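Local structure of 3-dehydroquinate dehydratase (Thermus thermophilus, 2UYG) at residues Val59-Asn73 against Ala87-Leu100. The protein catalyses the trans-dehydration of 3-dehydroquinate to 3-dehydroshikimate through an enolate intermediate, a step of the pathway to chorismate. Sequence-based numbering, arbitrary orientation.
Sequences VQQAHQEGFLAIVLN and AIRAQPLPVVEVHL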
loop_
_atom_site.group_PDB
_atom_site.type_symbol
_atom_site.label_atom_id
_atom_site.label_comp_id
_atom_site.label_asym_id
_atom_site.label_seq_id
_atom_site.Cartn_x
_atom_site.Cartn_y
_atom_site.Cartn_z
ATOM N N VAL A 59 11.276 13.590 30.272
ATOM C CA VAL A 59 12.466 13.502 29.454
ATOM C C VAL A 59 13.035 14.883 29.264
ATOM O O VAL A 59 14.257 15.069 29.415
ATOM C CB VAL A 59 12.428 12.567 28.128
ATOM C CG1 VAL A 59 11.423 11.466 28.164
ATOM C CG2 VAL A 59 12.519 13.344 26.919
ATOM N N GLN A 60 12.162 15.881 29.091
ATOM C CA GLN A 60 12.645 17.238 28.765
ATOM C C GLN A 60 13.521 17.822 29.874
ATOM O O GLN A 60 14.618 18.409 29.590
ATOM C CB GLN A 60 11.479 18.206 28.508
ATOM C CG GLN A 60 10.758 18.125 27.199
ATOM C CD GLN A 60 9.494 19.029 27.171
ATOM O OE1 GLN A 60 9.130 19.649 28.160
ATOM N NE2 GLN A 60 8.842 19.064 26.072
ATOM N N GLN A 61 13.053 17.707 31.112
ATOM C CA GLN A 61 13.651 18.450 32.270
ATOM C C GLN A 61 14.824 17.554 32.819
ATOM O O GLN A 61 15.584 18.002 33.624
ATOM C CB GLN A 61 12.532 18.732 33.379
ATOM C CG GLN A 61 12.456 20.126 34.318
ATOM C CD GLN A 61 11.461 21.274 33.717
ATOM O OE1 GLN A 61 11.772 21.913 32.690
ATOM N NE2 GLN A 61 10.281 21.463 34.340
ATOM N N ALA A 62 14.973 16.288 32.420
ATOM C CA ALA A 62 15.954 15.395 33.062
ATOM C C ALA A 62 17.417 15.916 33.235
ATOM O O ALA A 62 18.032 15.762 34.316
ATOM C CB ALA A 62 15.971 14.040 32.420
ATOM N N HIS A 63 17.965 16.547 32.215
ATOM C CA HIS A 63 19.316 17.071 32.259
ATOM C C HIS A 63 19.440 18.219 33.277
ATOM O O HIS A 63 20.469 18.362 33.855
ATOM C CB HIS A 63 19.819 17.561 30.898
ATOM C CG HIS A 63 19.138 18.808 30.412
ATOM N ND1 HIS A 63 19.722 20.063 30.513
ATOM C CD2 HIS A 63 17.899 18.999 29.877
ATOM C CE1 HIS A 63 18.882 20.958 30.002
ATOM N NE2 HIS A 63 17.797 20.330 29.563
ATOM N N GLN A 64 18.389 19.014 33.447
ATOM C CA GLN A 64 18.339 20.142 34.393
ATOM C C GLN A 64 18.295 19.653 35.841
ATOM O O GLN A 64 18.750 20.348 36.769
ATOM C CB GLN A 64 17.089 21.061 34.156
ATOM C CG GLN A 64 17.184 22.137 33.138
ATOM C CD GLN A 64 15.966 23.096 33.103
ATOM O OE1 GLN A 64 15.051 22.872 32.361
ATOM N NE2 GLN A 64 15.993 24.158 33.912
ATOM N N GLU A 65 17.733 18.470 36.045
ATOM C CA GLU A 65 17.827 17.799 37.339
ATOM C C GLU A 65 19.154 17.155 37.621
ATOM O O GLU A 65 19.293 16.575 38.672
ATOM C CB GLU A 65 16.747 16.738 37.461
ATOM C CG GLU A 65 15.398 17.310 37.907
ATOM C CD GLU A 65 14.155 16.557 37.406
ATOM O OE1 GLU A 65 13.847 15.455 37.818
ATOM O OE2 GLU A 65 13.428 17.119 36.570
ATOM N N GLY A 66 20.135 17.205 36.703
ATOM C CA GLY A 66 21.420 16.543 36.936
ATOM C C GLY A 66 21.642 15.109 36.440
ATOM O O GLY A 66 22.750 14.580 36.557
ATOM N N PHE A 67 20.607 14.459 35.897
ATOM C CA PHE A 67 20.767 13.128 35.275
ATOM C C PHE A 67 21.708 13.134 34.074
ATOM O O PHE A 67 21.818 14.133 33.386
ATOM C CB PHE A 67 19.385 12.617 34.860
ATOM C CG PHE A 67 18.506 12.337 36.029
ATOM C CD1 PHE A 67 18.822 11.311 36.881
ATOM C CD2 PHE A 67 17.464 13.192 36.353
ATOM C CE1 PHE A 67 18.053 11.051 37.984
ATOM C CE2 PHE A 67 16.687 12.980 37.453
ATOM C CZ PHE A 67 16.973 11.912 38.273
ATOM N N LEU A 68 22.416 12.040 33.860
ATOM C CA LEU A 68 23.406 11.883 32.760
ATOM C C LEU A 68 22.930 11.051 31.575
ATOM O O LEU A 68 23.510 11.098 30.523
ATOM C CB LEU A 68 24.676 11.299 33.346
ATOM C CG LEU A 68 25.815 10.339 32.863
ATOM C CD1 LEU A 68 26.732 10.306 34.200
ATOM C CD2 LEU A 68 25.593 8.788 32.297
ATOM N N ALA A 69 21.805 10.382 31.741
ATOM C CA ALA A 69 21.262 9.415 30.785
ATOM C C ALA A 69 19.826 9.015 31.214
ATOM O O ALA A 69 19.514 9.050 32.400
ATOM C CB ALA A 69 22.199 8.117 30.739
ATOM N N ILE A 70 18.991 8.649 30.256
ATOM C CA ILE A 70 17.617 8.194 30.505
ATOM C C ILE A 70 17.423 6.840 29.898
ATOM O O ILE A 70 17.886 6.590 28.803
ATOM C CB ILE A 70 16.613 9.155 29.832
ATOM C CG1 ILE A 70 16.663 10.572 30.460
ATOM C CG2 ILE A 70 15.208 8.618 29.905
ATOM C CD1 ILE A 70 16.295 11.607 29.448
ATOM N N VAL A 71 16.728 5.961 30.624
ATOM C CA VAL A 71 16.334 4.672 30.123
ATOM C C VAL A 71 14.819 4.782 30.019
ATOM O O VAL A 71 14.199 5.075 31.036
ATOM C CB VAL A 71 16.794 3.571 31.110
ATOM C CG1 VAL A 71 16.251 2.248 30.744
ATOM C CG2 VAL A 71 18.326 3.530 31.202
ATOM N N LEU A 72 14.245 4.418 28.853
ATOM C CA LEU A 72 12.917 4.776 28.493
ATOM C C LEU A 72 12.144 3.657 27.872
ATOM O O LEU A 72 12.527 3.147 26.840
ATOM C CB LEU A 72 13.007 5.936 27.462
ATOM C CG LEU A 72 11.703 6.406 26.866
ATOM C CD1 LEU A 72 10.921 6.977 28.001
ATOM C CD2 LEU A 72 11.940 7.562 25.793
ATOM N N ASN A 73 11.017 3.309 28.492
ATOM C CA ASN A 73 10.096 2.308 28.039
ATOM C C ASN A 73 8.783 3.075 27.883
ATOM O O ASN A 73 8.036 3.268 28.905
ATOM C CB ASN A 73 9.906 1.159 29.045
ATOM C CG ASN A 73 8.910 0.101 28.524
ATOM O OD1 ASN A 73 8.223 0.355 27.559
ATOM N ND2 ASN A 73 8.911 -1.092 29.103
ATOM N N ALA A 87 10.515 15.147 22.071
ATOM C CA ALA A 87 11.008 15.425 23.418
ATOM C C ALA A 87 12.409 14.873 23.529
ATOM O O ALA A 87 13.275 15.590 23.984
ATOM C CB ALA A 87 10.168 14.813 24.445
ATOM N N ILE A 88 12.630 13.614 23.076
ATOM C CA ILE A 88 13.947 13.066 23.254
ATOM C C ILE A 88 15.023 13.786 22.437
ATOM O O ILE A 88 16.175 13.927 22.907
ATOM C CB ILE A 88 14.058 11.485 23.189
ATOM C CG1 ILE A 88 14.900 11.037 22.064
ATOM C CG2 ILE A 88 12.762 10.633 23.461
ATOM C CD1 ILE A 88 16.071 10.427 22.589
ATOM N N ARG A 89 14.629 14.251 21.246
ATOM C CA ARG A 89 15.525 14.974 20.346
ATOM C C ARG A 89 15.833 16.369 20.892
ATOM O O ARG A 89 16.881 16.927 20.586
ATOM C CB ARG A 89 14.940 15.138 18.921
ATOM C CG ARG A 89 15.163 13.936 17.925
ATOM C CD ARG A 89 16.420 14.118 17.029
ATOM N NE ARG A 89 17.726 13.607 17.594
ATOM C CZ ARG A 89 18.681 14.343 18.252
ATOM N NH1 ARG A 89 19.806 13.740 18.690
ATOM N NH2 ARG A 89 18.513 15.654 18.516
ATOM N N ALA A 90 14.945 16.915 21.731
ATOM C CA ALA A 90 15.033 18.312 22.115
ATOM C C ALA A 90 15.903 18.500 23.300
ATOM O O ALA A 90 15.968 19.612 23.738
ATOM C CB ALA A 90 13.666 18.875 22.414
ATOM N N GLN A 91 16.538 17.423 23.812
ATOM C CA GLN A 91 17.341 17.404 25.031
ATOM C C GLN A 91 18.660 16.632 24.849
ATOM O O GLN A 91 18.794 15.819 23.952
ATOM C CB GLN A 91 16.498 16.857 26.208
ATOM C CG GLN A 91 15.960 15.419 26.205
ATOM C CD GLN A 91 17.049 14.457 26.427
ATOM O OE1 GLN A 91 17.744 14.569 27.436
ATOM N NE2 GLN A 91 17.316 13.566 25.428
ATOM N N PRO A 92 19.675 16.932 25.646
ATOM C CA PRO A 92 21.035 16.476 25.335
ATOM C C PRO A 92 21.467 15.037 25.811
ATOM O O PRO A 92 22.502 14.497 25.371
ATOM C CB PRO A 92 21.879 17.611 25.958
ATOM C CG PRO A 92 21.181 17.889 27.236
ATOM C CD PRO A 92 19.659 17.783 26.855
ATOM N N LEU A 93 20.653 14.397 26.632
ATOM C CA LEU A 93 21.031 13.179 27.272
ATOM C C LEU A 93 20.888 11.976 26.305
ATOM O O LEU A 93 20.022 11.954 25.400
ATOM C CB LEU A 93 20.175 12.959 28.526
ATOM C CG LEU A 93 20.178 13.970 29.686
ATOM C CD1 LEU A 93 19.527 13.366 30.887
ATOM C CD2 LEU A 93 21.556 14.578 30.052
ATOM N N PRO A 94 21.769 11.021 26.436
ATOM C CA PRO A 94 21.580 9.738 25.755
ATOM C C PRO A 94 20.326 9.043 26.274
ATOM O O PRO A 94 20.187 8.951 27.496
ATOM C CB PRO A 94 22.786 8.917 26.227
ATOM C CG PRO A 94 23.273 9.623 27.389
ATOM C CD PRO A 94 23.050 11.087 27.142
ATOM N N VAL A 95 19.512 8.515 25.372
ATOM C CA VAL A 95 18.321 7.801 25.737
ATOM C C VAL A 95 18.408 6.325 25.203
ATOM O O VAL A 95 18.706 6.102 24.026
ATOM C CB VAL A 95 17.138 8.481 25.154
ATOM C CG1 VAL A 95 15.874 7.757 25.538
ATOM C CG2 VAL A 95 17.043 9.943 25.603
ATOM N N VAL A 96 18.238 5.354 26.095
ATOM C CA VAL A 96 18.177 3.974 25.737
ATOM C C VAL A 96 16.701 3.506 25.876
ATOM O O VAL A 96 16.112 3.701 26.894
ATOM C CB VAL A 96 19.021 3.075 26.638
ATOM C CG1 VAL A 96 18.990 1.648 26.100
ATOM C CG2 VAL A 96 20.529 3.558 26.674
ATOM N N GLU A 97 16.143 2.946 24.806
ATOM C CA GLU A 97 14.750 2.518 24.742
ATOM C C GLU A 97 14.767 1.064 25.159
ATOM O O GLU A 97 15.514 0.308 24.647
ATOM C CB GLU A 97 14.192 2.667 23.317
ATOM C CG GLU A 97 12.772 2.232 23.213
ATOM C CD GLU A 97 12.100 2.519 21.861
ATOM O OE1 GLU A 97 11.405 1.603 21.292
ATOM O OE2 GLU A 97 12.263 3.623 21.366
ATOM N N VAL A 98 13.924 0.692 26.066
ATOM C CA VAL A 98 13.839 -0.658 26.616
ATOM C C VAL A 98 12.424 -1.175 26.525
ATOM O O VAL A 98 11.446 -0.413 26.683
ATOM C CB VAL A 98 14.403 -0.462 28.084
ATOM C CG1 VAL A 98 13.901 -1.349 29.033
ATOM C CG2 VAL A 98 15.943 -0.519 28.011
ATOM N N HIS A 99 12.255 -2.485 26.271
ATOM C CA HIS A 99 10.901 -3.120 26.377
ATOM C C HIS A 99 11.085 -4.496 26.971
ATOM O O HIS A 99 12.046 -5.157 26.615
ATOM C CB HIS A 99 10.218 -3.308 25.024
ATOM C CG HIS A 99 10.218 -2.091 24.189
ATOM N ND1 HIS A 99 9.189 -1.167 24.223
ATOM C CD2 HIS A 99 11.159 -1.581 23.360
ATOM C CE1 HIS A 99 9.479 -0.184 23.393
ATOM N NE2 HIS A 99 10.671 -0.402 22.861
ATOM N N LEU A 100 10.159 -4.912 27.812
ATOM C CA LEU A 100 10.159 -6.195 28.435
ATOM C C LEU A 100 10.026 -7.318 27.429
ATOM O O LEU A 100 10.702 -8.324 27.561
ATOM C CB LEU A 100 8.954 -6.317 29.355
ATOM C CG LEU A 100 9.004 -5.294 30.510
ATOM C CD1 LEU A 100 7.570 -4.984 30.865
ATOM C CD2 LEU A 100 9.790 -5.846 31.656
HETATM O O HOH W 1 17.034 16.030 29.683
#
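Leu93 enters the bend between helix 52-61 and strand 69-73 with both methyls: CD2 lies 3.6 Å from His63 CB, while CD1 meets Ala62 CB and Ile70 CD1. Beside it Pro92 lays CD over one face of the His63 imidazole, a CH-pi contact 3.9 Å from the ring centroid; a chi1 of 70° turns the ring there. Gln91, bent at chi2 (72°), brings its amide back to its backbone neighbours. NE2 donates to Ile88 O and Leu93 O, both near the amide plane, and OE1 accepts Leu93 N from above its carbonyl plane; three bonds thus fix the amide's rotation. A water that accepts from His63 N and also reaches Val59 O lies 2.8 Å from Gln91 OE1, bridging the two segments.

Farther along, strands 69-73 and 95-99 pair in parallel, from Ile70 N on Pro94 O (3.0 Å) to Val98 N on Leu72 O. On the face toward helices 52-61 and 82-89, Leu72 CD2 fits against Ile88 CG2 and Val95 CG1; on the opposite face, beneath helix 129-140, Val71 CG1 meets Val98 CG2. Asn73 OD1, which accepts Gly75 N, lies 3.8 Å from His99 ND1. His99 NE2 bonds in plane to the anti lone pair of Glu97 OE1 (2.6 Å), a carboxylate also held by Thr115 and Ser113. This is the beta-alpha-beta unit of a flavodoxin-like type II dehydroquinase, with predicted active-site residues at the C-terminal strand ends.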